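PDB 3BQW: putative capsid protein of prophage from Escherichia coli CFT073, which probably serves as a major capsid protein, many copies of which would assemble into the protein shell enclosing phage DNA. Local coordinates for residues F14-R19 / G123-Q128; A40-Q45 / D50-E55; A108-P113 / R117-T122; D175-S180 / I190-L195; M207-G210 / T216-S219. All coordinates share one frame; numbering follows the deposited sequence.

Interaction 1: F14-R19 / G123-Q128; sequences FAYLNR and GNMRRQ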
# COMPACT_ATOMS: atom_id res chain seq x y z
N PHE A 14 -17.62 -14.30 0.86
CA PHE A 14 -17.06 -13.81 2.13
C PHE A 14 -16.45 -14.92 3.00
O PHE A 14 -15.48 -14.68 3.71
CB PHE A 14 -18.12 -13.08 2.98
CG PHE A 14 -18.25 -11.61 2.66
CD1 PHE A 14 -19.45 -11.09 2.22
CD2 PHE A 14 -17.16 -10.76 2.79
CE1 PHE A 14 -19.56 -9.72 1.93
CE2 PHE A 14 -17.27 -9.42 2.49
CZ PHE A 14 -18.47 -8.90 2.06
N ALA A 15 -17.02 -16.12 2.94
CA ALA A 15 -16.47 -17.29 3.64
C ALA A 15 -15.01 -17.54 3.25
O ALA A 15 -14.20 -17.90 4.08
CB ALA A 15 -17.33 -18.55 3.36
N TYR A 16 -14.70 -17.33 1.97
CA TYR A 16 -13.33 -17.48 1.50
C TYR A 16 -12.47 -16.27 1.89
O TYR A 16 -11.36 -16.41 2.39
CB TYR A 16 -13.31 -17.64 -0.01
CG TYR A 16 -11.92 -17.87 -0.51
CD1 TYR A 16 -11.26 -19.08 -0.24
CD2 TYR A 16 -11.25 -16.90 -1.23
CE1 TYR A 16 -9.97 -19.30 -0.67
CE2 TYR A 16 -9.94 -17.12 -1.66
CZ TYR A 16 -9.32 -18.32 -1.37
OH TYR A 16 -8.06 -18.56 -1.81
N LEU A 17 -13.00 -15.09 1.62
CA LEU A 17 -12.32 -13.84 1.89
C LEU A 17 -11.92 -13.74 3.38
O LEU A 17 -10.88 -13.18 3.72
CB LEU A 17 -13.22 -12.67 1.45
CG LEU A 17 -12.65 -11.32 1.06
CD1 LEU A 17 -11.45 -11.43 0.05
CD2 LEU A 17 -13.78 -10.45 0.51
N ASN A 18 -12.74 -14.30 4.26
CA ASN A 18 -12.52 -14.23 5.71
C ASN A 18 -11.79 -15.44 6.26
O ASN A 18 -11.71 -15.59 7.47
CB ASN A 18 -13.87 -14.13 6.45
CG ASN A 18 -14.61 -12.83 6.14
OD1 ASN A 18 -13.99 -11.80 5.93
ND2 ASN A 18 -15.93 -12.89 6.12
N ARG A 19 -11.25 -16.30 5.39
CA ARG A 19 -10.89 -17.67 5.80
C ARG A 19 -9.77 -17.79 6.86
O ARG A 19 -9.74 -18.78 7.62
CB ARG A 19 -10.54 -18.54 4.60
CG ARG A 19 -10.56 -20.01 4.95
CD ARG A 19 -10.59 -20.89 3.75
NE ARG A 19 -9.27 -21.20 3.25
CZ ARG A 19 -9.06 -21.95 2.18
NH1 ARG A 19 -10.08 -22.44 1.50
NH2 ARG A 19 -7.82 -22.20 1.77
N GLY A 123 -9.13 -17.87 -7.07
CA GLY A 123 -7.88 -17.37 -7.67
C GLY A 123 -8.00 -15.92 -8.11
O GLY A 123 -7.09 -15.12 -7.88
N ASN A 124 -9.10 -15.58 -8.75
CA ASN A 124 -9.36 -14.22 -9.21
C ASN A 124 -9.70 -13.29 -8.06
O ASN A 124 -9.33 -12.11 -8.09
CB ASN A 124 -10.43 -14.20 -10.29
CG ASN A 124 -9.90 -14.68 -11.64
OD1 ASN A 124 -9.04 -14.05 -12.21
ND2 ASN A 124 -10.41 -15.81 -12.12
N MET A 125 -10.36 -13.79 -7.03
CA MET A 125 -10.59 -13.01 -5.82
C MET A 125 -9.27 -12.60 -5.19
O MET A 125 -9.12 -11.44 -4.80
CB MET A 125 -11.42 -13.79 -4.79
CG MET A 125 -12.93 -13.88 -5.08
SD MET A 125 -13.86 -14.85 -3.86
CE MET A 125 -13.68 -13.70 -2.51
N ARG A 126 -8.33 -13.55 -5.07
CA ARG A 126 -7.01 -13.25 -4.51
C ARG A 126 -6.27 -12.19 -5.32
O ARG A 126 -5.59 -11.35 -4.76
CB ARG A 126 -6.13 -14.51 -4.38
CG ARG A 126 -6.56 -15.46 -3.24
CD ARG A 126 -5.52 -16.54 -2.92
NE ARG A 126 -4.92 -17.20 -4.09
CZ ARG A 126 -5.44 -18.25 -4.73
NH1 ARG A 126 -6.58 -18.80 -4.34
NH2 ARG A 126 -4.80 -18.75 -5.78
N ARG A 127 -6.39 -12.27 -6.63
CA ARG A 127 -5.74 -11.34 -7.55
C ARG A 127 -6.38 -9.94 -7.44
O ARG A 127 -5.69 -8.92 -7.51
CB ARG A 127 -5.87 -11.94 -8.94
CG ARG A 127 -5.45 -11.15 -10.14
CD ARG A 127 -5.64 -12.04 -11.41
NE ARG A 127 -4.71 -13.19 -11.37
CZ ARG A 127 -5.04 -14.49 -11.30
NH1 ARG A 127 -6.31 -14.92 -11.29
NH2 ARG A 127 -4.06 -15.38 -11.25
N GLN A 128 -7.70 -9.90 -7.25
CA GLN A 128 -8.40 -8.62 -7.06
C GLN A 128 -8.03 -7.92 -5.74
O GLN A 128 -7.81 -6.73 -5.71
CB GLN A 128 -9.91 -8.82 -7.18
CG GLN A 128 -10.32 -9.03 -8.61
CD GLN A 128 -11.70 -9.62 -8.74
OE1 GLN A 128 -12.46 -9.70 -7.77
NE2 GLN A 128 -12.03 -10.07 -9.94

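Interaction 2: A40-Q45 / D50-E55; sequences ATFSTQ and DTLDIE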
# COMPACT_ATOMS: atom_id res chain seq x y z
N ALA A 40 -10.61 1.72 9.24
CA ALA A 40 -11.90 2.26 9.57
C ALA A 40 -12.77 2.10 8.34
O ALA A 40 -12.38 2.49 7.24
CB ALA A 40 -11.80 3.74 10.01
N THR A 41 -13.95 1.51 8.53
CA THR A 41 -14.92 1.36 7.45
C THR A 41 -16.06 2.33 7.71
O THR A 41 -16.58 2.41 8.83
CB THR A 41 -15.45 -0.09 7.33
OG1 THR A 41 -15.97 -0.53 8.58
CG2 THR A 41 -14.33 -1.04 6.89
N PHE A 42 -16.45 3.08 6.68
CA PHE A 42 -17.49 4.07 6.81
C PHE A 42 -18.80 3.57 6.20
O PHE A 42 -18.79 2.77 5.27
CB PHE A 42 -17.04 5.41 6.18
CG PHE A 42 -15.93 6.08 6.95
CD1 PHE A 42 -16.20 7.13 7.80
CD2 PHE A 42 -14.64 5.59 6.89
CE1 PHE A 42 -15.18 7.72 8.55
CE2 PHE A 42 -13.62 6.16 7.64
CZ PHE A 42 -13.89 7.22 8.47
N SER A 43 -19.92 4.05 6.75
CA SER A 43 -21.26 3.75 6.23
C SER A 43 -21.72 4.85 5.28
O SER A 43 -22.82 4.80 4.72
CB SER A 43 -22.25 3.63 7.38
OG SER A 43 -22.09 4.76 8.25
N THR A 44 -20.89 5.87 5.15
CA THR A 44 -21.07 6.88 4.10
C THR A 44 -20.09 6.61 2.94
O THR A 44 -19.02 5.99 3.11
CB THR A 44 -20.87 8.27 4.68
OG1 THR A 44 -19.62 8.32 5.38
CG2 THR A 44 -22.01 8.62 5.65
N GLN A 45 -20.48 7.07 1.77
CA GLN A 45 -19.69 6.95 0.57
C GLN A 45 -18.36 7.61 0.77
O GLN A 45 -17.33 7.05 0.40
CB GLN A 45 -20.40 7.62 -0.60
CG GLN A 45 -19.64 7.54 -1.89
CD GLN A 45 -20.37 8.26 -3.02
OE1 GLN A 45 -21.28 9.05 -2.77
NE2 GLN A 45 -19.96 7.99 -4.25
N ASP A 50 -13.47 13.69 10.59
CA ASP A 50 -13.95 14.31 11.82
C ASP A 50 -14.72 13.37 12.75
O ASP A 50 -14.92 13.70 13.91
CB ASP A 50 -14.89 15.48 11.44
CG ASP A 50 -16.01 15.04 10.46
OD1 ASP A 50 -15.68 14.57 9.34
OD2 ASP A 50 -17.21 15.12 10.82
N THR A 51 -15.17 12.22 12.26
CA THR A 51 -15.91 11.26 13.06
C THR A 51 -15.06 10.14 13.69
O THR A 51 -15.61 9.24 14.32
CB THR A 51 -16.99 10.57 12.23
OG1 THR A 51 -16.37 9.74 11.25
CG2 THR A 51 -17.92 11.58 11.56
N LEU A 52 -13.75 10.17 13.53
CA LEU A 52 -12.93 9.04 13.99
C LEU A 52 -12.75 9.09 15.51
O LEU A 52 -12.55 10.17 16.08
CB LEU A 52 -11.58 9.04 13.27
CG LEU A 52 -11.60 8.50 11.82
CD1 LEU A 52 -10.33 8.84 10.99
CD2 LEU A 52 -11.79 7.04 11.85
N ASP A 53 -12.84 7.92 16.16
CA ASP A 53 -12.69 7.80 17.62
C ASP A 53 -11.26 8.16 18.08
O ASP A 53 -11.07 8.84 19.10
CB ASP A 53 -13.11 6.39 18.13
CG ASP A 53 -12.12 5.27 17.76
OD1 ASP A 53 -11.64 5.19 16.60
OD2 ASP A 53 -11.83 4.42 18.63
N ILE A 54 -10.28 7.72 17.30
CA ILE A 54 -8.88 8.07 17.53
C ILE A 54 -8.61 9.53 17.16
O ILE A 54 -8.74 9.92 16.00
CB ILE A 54 -7.97 7.16 16.68
CG1 ILE A 54 -7.69 5.86 17.43
CG2 ILE A 54 -6.67 7.85 16.37
CD1 ILE A 54 -8.88 5.18 18.00
N GLU A 55 -8.22 10.33 18.14
CA GLU A 55 -7.91 11.73 17.90
C GLU A 55 -6.55 11.94 17.24
O GLU A 55 -6.31 13.00 16.66
CB GLU A 55 -7.91 12.51 19.21
CG GLU A 55 -9.25 12.57 19.94
CD GLU A 55 -9.13 13.37 21.24
OE1 GLU A 55 -8.10 14.06 21.41
OE2 GLU A 55 -10.07 13.28 22.08

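Interaction 3: A108-P113 / R117-T122; sequences AQLNDP and RMRLIT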
# COMPACT_ATOMS: atom_id res chain seq x y z
N ALA A 108 -7.60 -35.47 -7.60
CA ALA A 108 -8.93 -35.99 -7.96
C ALA A 108 -10.05 -34.94 -8.12
O ALA A 108 -10.95 -35.12 -8.95
CB ALA A 108 -9.37 -37.05 -6.94
N GLN A 109 -10.01 -33.86 -7.35
CA GLN A 109 -11.10 -32.87 -7.41
C GLN A 109 -11.13 -32.15 -8.76
O GLN A 109 -12.20 -31.74 -9.22
CB GLN A 109 -11.01 -31.82 -6.30
CG GLN A 109 -10.87 -32.36 -4.87
CD GLN A 109 -9.58 -31.92 -4.21
OE1 GLN A 109 -8.56 -31.75 -4.87
NE2 GLN A 109 -9.63 -31.71 -2.90
N LEU A 110 -9.98 -32.01 -9.40
CA LEU A 110 -9.86 -31.16 -10.58
C LEU A 110 -10.64 -31.65 -11.79
O LEU A 110 -10.64 -31.00 -12.83
CB LEU A 110 -8.38 -30.94 -10.94
CG LEU A 110 -7.55 -30.16 -9.90
CD1 LEU A 110 -6.05 -30.29 -10.20
CD2 LEU A 110 -7.98 -28.68 -9.83
N ASN A 111 -11.32 -32.79 -11.68
CA ASN A 111 -12.28 -33.20 -12.70
C ASN A 111 -13.61 -32.47 -12.53
O ASN A 111 -14.20 -32.00 -13.50
CB ASN A 111 -12.49 -34.72 -12.67
CG ASN A 111 -11.38 -35.48 -13.39
OD1 ASN A 111 -10.35 -34.91 -13.73
ND2 ASN A 111 -11.59 -36.78 -13.60
N ASP A 112 -14.07 -32.39 -11.28
CA ASP A 112 -15.34 -31.75 -10.94
C ASP A 112 -15.40 -30.28 -11.40
O ASP A 112 -14.66 -29.46 -10.88
CB ASP A 112 -15.56 -31.84 -9.43
CG ASP A 112 -16.84 -31.17 -8.98
OD1 ASP A 112 -17.63 -30.70 -9.84
OD2 ASP A 112 -17.06 -31.10 -7.76
N PRO A 113 -16.29 -29.95 -12.36
CA PRO A 113 -16.39 -28.58 -12.88
C PRO A 113 -16.71 -27.51 -11.82
O PRO A 113 -16.30 -26.37 -11.97
CB PRO A 113 -17.55 -28.66 -13.89
CG PRO A 113 -17.71 -30.08 -14.21
CD PRO A 113 -17.28 -30.84 -12.99
N ARG A 117 -14.52 -24.28 -11.11
CA ARG A 117 -15.04 -22.91 -11.08
C ARG A 117 -14.60 -22.25 -9.78
O ARG A 117 -14.14 -21.11 -9.80
CB ARG A 117 -16.57 -22.86 -11.24
CG ARG A 117 -17.05 -22.79 -12.71
CD ARG A 117 -18.60 -22.83 -12.83
NE ARG A 117 -19.24 -21.71 -12.12
CZ ARG A 117 -19.78 -21.76 -10.90
NH1 ARG A 117 -19.83 -22.91 -10.23
NH2 ARG A 117 -20.31 -20.67 -10.36
N MET A 118 -14.70 -22.98 -8.68
CA MET A 118 -14.31 -22.48 -7.36
C MET A 118 -12.85 -22.07 -7.33
O MET A 118 -12.53 -21.04 -6.77
CB MET A 118 -14.50 -23.54 -6.26
CG MET A 118 -15.92 -24.00 -6.02
SD MET A 118 -17.04 -22.77 -5.41
CE MET A 118 -15.85 -21.57 -4.70
N ARG A 119 -11.98 -22.90 -7.90
CA ARG A 119 -10.56 -22.56 -8.03
C ARG A 119 -10.33 -21.28 -8.80
O ARG A 119 -9.48 -20.47 -8.42
CB ARG A 119 -9.79 -23.67 -8.73
CG ARG A 119 -9.72 -24.97 -7.96
CD ARG A 119 -8.90 -24.85 -6.68
NE ARG A 119 -7.54 -24.33 -6.90
CZ ARG A 119 -6.50 -25.04 -7.33
NH1 ARG A 119 -6.64 -26.31 -7.67
NH2 ARG A 119 -5.32 -24.46 -7.46
N LEU A 120 -11.05 -21.10 -9.90
CA LEU A 120 -10.91 -19.88 -10.71
C LEU A 120 -11.45 -18.65 -10.00
O LEU A 120 -10.85 -17.58 -10.08
CB LEU A 120 -11.58 -20.05 -12.06
CG LEU A 120 -10.95 -21.13 -12.95
CD1 LEU A 120 -11.77 -21.31 -14.20
CD2 LEU A 120 -9.54 -20.80 -13.28
N ILE A 121 -12.58 -18.82 -9.29
CA ILE A 121 -13.23 -17.74 -8.58
C ILE A 121 -12.33 -17.25 -7.46
O ILE A 121 -12.05 -16.04 -7.37
CB ILE A 121 -14.61 -18.15 -8.02
CG1 ILE A 121 -15.64 -18.25 -9.17
CG2 ILE A 121 -15.09 -17.15 -6.96
CD1 ILE A 121 -16.85 -19.07 -8.84
N THR A 122 -11.83 -18.17 -6.65
CA THR A 122 -10.99 -17.85 -5.51
C THR A 122 -9.64 -17.31 -5.98
O THR A 122 -9.07 -16.38 -5.36
CB THR A 122 -10.78 -19.07 -4.59
OG1 THR A 122 -10.34 -20.20 -5.35
CG2 THR A 122 -12.09 -19.45 -3.83

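Interaction 4: D175-S180 / I190-L195; sequences DGKKWS and IYDIEL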
# COMPACT_ATOMS: atom_id res chain seq x y z
N ASP A 175 21.05 19.01 -3.68
CA ASP A 175 21.11 20.34 -3.05
C ASP A 175 22.19 20.43 -1.97
O ASP A 175 22.35 21.47 -1.31
CB ASP A 175 19.78 20.70 -2.39
CG ASP A 175 18.63 20.75 -3.37
OD1 ASP A 175 18.87 20.94 -4.58
OD2 ASP A 175 17.48 20.59 -2.90
N GLY A 176 22.92 19.34 -1.75
CA GLY A 176 23.97 19.34 -0.74
C GLY A 176 25.07 18.35 -1.07
O GLY A 176 25.57 18.32 -2.20
N LYS A 177 25.40 17.53 -0.08
CA LYS A 177 26.45 16.54 -0.15
C LYS A 177 25.95 15.25 -0.81
O LYS A 177 25.06 14.58 -0.30
CB LYS A 177 26.93 16.27 1.27
CG LYS A 177 28.07 15.29 1.42
CD LYS A 177 28.61 15.22 2.88
CE LYS A 177 29.25 16.54 3.32
NZ LYS A 177 30.10 16.34 4.54
N LYS A 178 26.51 14.92 -1.97
CA LYS A 178 26.19 13.67 -2.67
C LYS A 178 27.05 12.49 -2.19
O LYS A 178 28.26 12.58 -2.12
CB LYS A 178 26.40 13.83 -4.17
CG LYS A 178 25.59 14.91 -4.83
CD LYS A 178 25.63 14.71 -6.34
CE LYS A 178 25.11 15.92 -7.10
NZ LYS A 178 25.33 15.75 -8.58
N TRP A 179 26.41 11.37 -1.91
CA TRP A 179 27.14 10.16 -1.49
C TRP A 179 28.06 9.61 -2.57
O TRP A 179 29.13 9.09 -2.26
CB TRP A 179 26.16 9.06 -1.05
CG TRP A 179 25.75 9.15 0.37
CD1 TRP A 179 26.28 9.96 1.32
CD2 TRP A 179 24.78 8.34 1.03
NE1 TRP A 179 25.67 9.75 2.52
CE2 TRP A 179 24.75 8.75 2.38
CE3 TRP A 179 23.91 7.32 0.62
CZ2 TRP A 179 23.90 8.18 3.32
CZ3 TRP A 179 23.05 6.77 1.55
CH2 TRP A 179 23.04 7.20 2.88
N SER A 180 27.65 9.74 -3.82
CA SER A 180 28.43 9.24 -4.94
C SER A 180 29.82 9.93 -5.00
O SER A 180 30.77 9.35 -5.49
CB SER A 180 27.65 9.47 -6.24
OG SER A 180 27.49 10.86 -6.48
N ILE A 190 26.56 7.82 8.52
CA ILE A 190 25.67 8.00 9.67
C ILE A 190 25.38 9.46 10.00
O ILE A 190 24.29 9.80 10.45
CB ILE A 190 26.19 7.24 10.94
CG1 ILE A 190 25.07 7.03 11.97
CG2 ILE A 190 27.40 7.97 11.64
CD1 ILE A 190 25.46 5.97 13.07
N TYR A 191 26.35 10.35 9.77
CA TYR A 191 26.17 11.75 10.14
C TYR A 191 25.28 12.49 9.15
O TYR A 191 24.60 13.46 9.52
CB TYR A 191 27.52 12.43 10.39
CG TYR A 191 28.17 11.86 11.62
CD1 TYR A 191 27.62 12.07 12.90
CD2 TYR A 191 29.33 11.07 11.53
CE1 TYR A 191 28.19 11.53 14.04
CE2 TYR A 191 29.91 10.52 12.66
CZ TYR A 191 29.33 10.74 13.92
OH TYR A 191 29.90 10.20 15.05
N ASP A 192 25.24 12.02 7.91
CA ASP A 192 24.24 12.51 6.97
C ASP A 192 22.86 12.01 7.35
O ASP A 192 21.88 12.77 7.32
CB ASP A 192 24.55 12.07 5.56
CG ASP A 192 25.94 12.49 5.11
OD1 ASP A 192 26.35 13.64 5.32
OD2 ASP A 192 26.62 11.63 4.54
N ILE A 193 22.76 10.73 7.70
CA ILE A 193 21.47 10.14 8.06
C ILE A 193 20.90 10.88 9.27
O ILE A 193 19.72 11.21 9.30
CB ILE A 193 21.57 8.62 8.30
CG1 ILE A 193 21.85 7.89 6.98
CG2 ILE A 193 20.30 8.09 8.94
CD1 ILE A 193 22.47 6.54 7.13
N GLU A 194 21.76 11.16 10.26
CA GLU A 194 21.38 11.92 11.44
C GLU A 194 20.88 13.29 11.04
O GLU A 194 19.85 13.75 11.53
CB GLU A 194 22.58 12.07 12.39
CG GLU A 194 22.82 10.85 13.28
CD GLU A 194 21.82 10.74 14.44
OE1 GLU A 194 20.91 11.58 14.54
OE2 GLU A 194 21.95 9.79 15.25
N LEU A 195 21.60 13.95 10.14
CA LEU A 195 21.18 15.22 9.58
C LEU A 195 19.80 15.14 8.94
O LEU A 195 18.97 16.02 9.17
CB LEU A 195 22.22 15.78 8.58
CG LEU A 195 23.34 16.60 9.23
CD1 LEU A 195 24.58 16.76 8.28
CD2 LEU A 195 22.84 17.97 9.67
O HOH W 1 28.53 14.46 6.50

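Interaction 5: M207-G210 / T216-S219; sequences MIMG and TLRS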
# COMPACT_ATOMS: atom_id res chain seq x y z
N MET A 207 14.57 2.95 8.74
CA MET A 207 15.03 3.49 7.46
C MET A 207 14.69 2.48 6.35
O MET A 207 15.23 1.38 6.34
CB MET A 207 16.53 3.83 7.47
CG MET A 207 17.01 4.60 6.22
SD MET A 207 18.70 5.29 6.20
CE MET A 207 19.70 3.91 6.62
N ILE A 208 13.75 2.86 5.48
CA ILE A 208 13.34 2.08 4.32
C ILE A 208 13.99 2.64 3.05
O ILE A 208 13.88 3.83 2.77
CB ILE A 208 11.81 2.06 4.16
CG1 ILE A 208 11.15 1.63 5.48
CG2 ILE A 208 11.43 1.09 3.04
CD1 ILE A 208 9.86 2.28 5.76
N MET A 209 14.70 1.77 2.32
CA MET A 209 15.65 2.17 1.28
C MET A 209 15.32 1.43 -0.00
O MET A 209 15.10 0.23 0.03
CB MET A 209 17.07 1.71 1.63
CG MET A 209 17.68 2.33 2.80
SD MET A 209 19.28 1.62 3.17
CE MET A 209 18.78 0.50 4.43
N GLY A 210 15.38 2.14 -1.13
CA GLY A 210 15.48 1.51 -2.43
C GLY A 210 16.83 0.83 -2.59
O GLY A 210 17.74 1.03 -1.78
N THR A 216 24.79 1.83 -2.33
CA THR A 216 25.68 2.95 -2.01
C THR A 216 26.07 2.99 -0.53
O THR A 216 27.26 3.07 -0.19
CB THR A 216 25.00 4.27 -2.39
OG1 THR A 216 24.62 4.21 -3.76
CG2 THR A 216 25.94 5.48 -2.14
N LEU A 217 25.07 2.93 0.35
CA LEU A 217 25.31 2.89 1.78
C LEU A 217 26.28 1.80 2.17
O LEU A 217 27.19 2.01 2.96
CB LEU A 217 23.99 2.74 2.54
CG LEU A 217 24.06 2.76 4.09
CD1 LEU A 217 24.82 4.00 4.62
CD2 LEU A 217 22.66 2.70 4.68
N ARG A 218 26.09 0.63 1.58
CA ARG A 218 26.95 -0.55 1.75
C ARG A 218 28.40 -0.33 1.32
O ARG A 218 29.32 -0.92 1.88
CB ARG A 218 26.35 -1.68 0.89
CG ARG A 218 26.49 -3.06 1.40
CD ARG A 218 25.66 -4.02 0.53
NE ARG A 218 26.11 -4.02 -0.87
CZ ARG A 218 25.32 -4.17 -1.93
NH1 ARG A 218 24.02 -4.34 -1.79
NH2 ARG A 218 25.84 -4.13 -3.15
N SER A 219 28.60 0.48 0.29
CA SER A 219 29.94 0.74 -0.24
C SER A 219 30.84 1.56 0.69
O SER A 219 32.04 1.65 0.46
CB SER A 219 29.86 1.43 -1.60
OG SER A 219 29.42 2.78 -1.47

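Interaction 1: F14-R19 / G123-Q128
Tyr-16 and Leu-17, neighbours on the short helix 10-17, meet Met-125 and Arg-126 on helix 113-146, a long helix consistent with the spine helix of an HK97-like capsid fold. The contact shows how two helices can share an apolar centre and a polar margin by giving different parts of one tyrosine to each. With CG anti to the backbone N (chi1 -177°), the phenol of Tyr-16 reaches across to the longer helix. Low on the ring, Met-125 arrives at the edge, close to the ring plane, its CE 4.2 Å from Tyr-16 CD2. Met-125 SD lies 5.4 Å from the ring centroid in an oblique position, which makes this a Met-aromatic contact. The same thioether methyl turns a second side to Leu-17, standing 4.1 Å from Leu-17 CD1 and just as near its CB, so one methyl touches two consecutive residues. Pro-315 of strand 314-319 adds to this apolar patch by touching both Leu-17 and Met-125, while the Phe-25 ring meets that of Tyr-16 nearly at right angles. At the far end of the phenol, Arg-126 bends at chi3 and presents its guanidinium with its plane turned 63° from the ring. The CA of Gly-123, one turn back along the helix, lies 3.5 Å above one face of that guanidinium, toward its rim. Tyr-16 OH sits at the guanidinium edge, 12° out of its plane, and accepts a hydrogen bond of 2.9 Å from Arg-126 NH1.

Interaction 2: A40-Q45 / D50-E55
The hydroxyl oxygen of Thr-51, OG1, is shared between a polar and an apolar neighbour: it hydrogen-bonds to the backbone O of Met-48, and it also rests at the edge of the Phe-42 ring. There OG1 lies close to the ring plane, 3.6 Å from Phe-42 CE1. The first torsion of Thr-51, chi1 68°, places OG1 between the backbone N and the carbonyl carbon, where it can serve the short 3-10 turn and face the aromatic at once. No hydrogen bond crosses from residues 50-55 to residues 40-45, and the rest of the contact is apolar. Its hub is one methyl of Leu-52. The CD2 of Leu-52 packs 3.8 Å from Ala-40 CB, and the same carbon lies 4.0 Å from Phe-42 CZ. Leu-52 and Phe-42 run roughly at right angles, the leucine branch meeting the outer end of the ring obliquely. The case illustrates how a chain that reverses within a few residues can be closed by one branched side chain lodged against Ala-40 in the strand and Phe-42 just beyond its end. Behind this contact, strand 38-41 runs parallel to strand 292-295 in a mixed sheet: Ala-40 exchanges backbone hydrogen bonds with Val-293 and Tyr-295, and Phe-42 touches Ala-294. Thr-51 and Leu-52 thus pack beside the end of strand 38-41, before the chain continues through Met-59, which touches Leu-52, to strand 61-67.

Interaction 3: A108-P113 / R117-T122
The guanidinium of Arg-119 receives a methyl of Leu-110 obliquely, with Leu-110 CD2 3.5 Å from Arg-119 NH1. The same NH1 forms a salt bridge with Glu-105, and NH2 gives a hydrogen bond to the backbone O of Met-100. Bends at chi2 and chi3 fold the arginine back toward the chain that leads into its own helix. The motif is a helix N-cap. Asp-112 occupies the N-cap position of helix 113-146, its OD1 accepting from the backbone N of Thr-114, and Pro-113 follows in the first turn, where a proline fits because no N-H is asked of it. The first turn is then closed by Arg-117 N, which bonds to Pro-113 O at 2.9 Å. The aliphatic root of Arg-117 packs beside that same oxygen, Arg-117 CB lying 3.6 Å from Pro-113 O. Further out, Arg-117 NE makes a salt bridge to Glu-327, tying the helix start to strand 327-338. As a worked example, the contact shows a helix being begun by backbone and cap while an arginine further along packs against the incoming 3-10 segment at a leucine methyl. On the next residue, Met-118 O takes two donors, both from Thr-122 a turn later: Thr-122 N at 3.0 Å reaches it from one face of the carbonyl plane, and Thr-122 OG1 at 2.7 Å from the opposite face.

Interaction 4: D175-S180 / I190-L195
Asp-192, near the start of helix 190-198, faces Lys-177 and Trp-179 in the loop between strand 170-172 and that helix, and its side chain can be followed atom by atom. CB points at the loop and comes 4.0 Å from Trp-179 NE1. CG, anti to the carbonyl carbon (chi1 -56°), carries the carboxylate past the indole, the two side chains running in opposite directions with their planes 49° apart. One oxygen turns to each loop residue. OD2 lies in the indole plane at the ring edge and accepts from Trp-179 NE1 at 2.9 Å, although the exact place of this oxygen is less certain because another atom of the model crowds it. OD1 turns to Lys-177, whose CD is 3.7 Å away. The ammonium group itself does not reach the carboxylate, since Lys-177 NZ and Asp-192 OD1 stand 4.7 Å apart. A water fills the step, donating to Asp-192 OD1 at 2.6 Å and accepting from Lys-177 NZ at 3.1 Å. On the next residue of the helix, Ile-193 CG1 packs 4.2 Å from Trp-179 CZ2, again at the ring edge. Trp-179 also touches Thr-216 and Leu-217 of helix 211-218, and Phe-220 meets it edge-to-face. In general, a buried carboxylate can pair with a neutral N-H and a water-relayed charge. Here the lysine would probably favour ionised Asp-192, and the indole N-H, if OD2 is correctly placed, would give the contact a directional bond.

Interaction 5: M207-G210 / T216-S219
Met-207 and Met-209 lie two apart on strand 206-209, and Leu-217 sits on helix 211-218, which the chain enters directly after the strand. This is a compact beta-alpha unit: Gly-210 holds the N-cap position between strand and helix, and the closest CA pair across the contact, Met-209 and Leu-217, is still 9.7 Å apart, so long side chains have to span the gap. With extended backbone angles at all three strand residues, both methionines point to the helix, whereas Ile-208 is turned to the other side, where helix 30-35 receives it. The strand itself is central in its sheet, bonded by backbone to strand 257-267 through Met-207 and Met-209 and to strand 281-285 through Ile-208. Leu-217 reaches back with CG anti to its N (chi1 -177°), presenting a single methyl, CD2, to both sulfur-bearing chains. Met-207 meets it tip to tip, Met-207 CE lying 3.7 Å from Leu-217 CD2. Met-209 instead crosses the leucine roughly at a right angle and offers its sulfur, with Met-209 SD 3.9 Å from Leu-217 CD2. Leu-217 also touches Pro-189, in the loop before helix 190-198. The principle illustrated is one of apolar packing between a strand and the helix that follows it: no hydrogen bond crosses between the segments, and the three buried side chains meet through two methyls and a thioether sulfur.

The five contacts fall into three regions of what is probably one HK97-like capsid subunit. Interactions 1 and 3 share helix 113-146, their centres about 14 Å apart, and touch where Tyr-16 CZ packs 3.6 Å from Thr-122 CB. Interaction 2 lies on the mixed sheet containing strand 38-41, its centre about 25 Å from that of interaction 1. Interactions 4 and 5, with centres about 12 Å apart, belong to the region around strand 206-209 and join through Trp-179, Ile-193 and Leu-217. Along the chain, interactions 2 and 3 fall within the span that interaction 1 brings together, and interactions 4 and 5 follow. Four contacts join residues close in sequence, whereas interaction 1 brings together segments about a hundred residues apart.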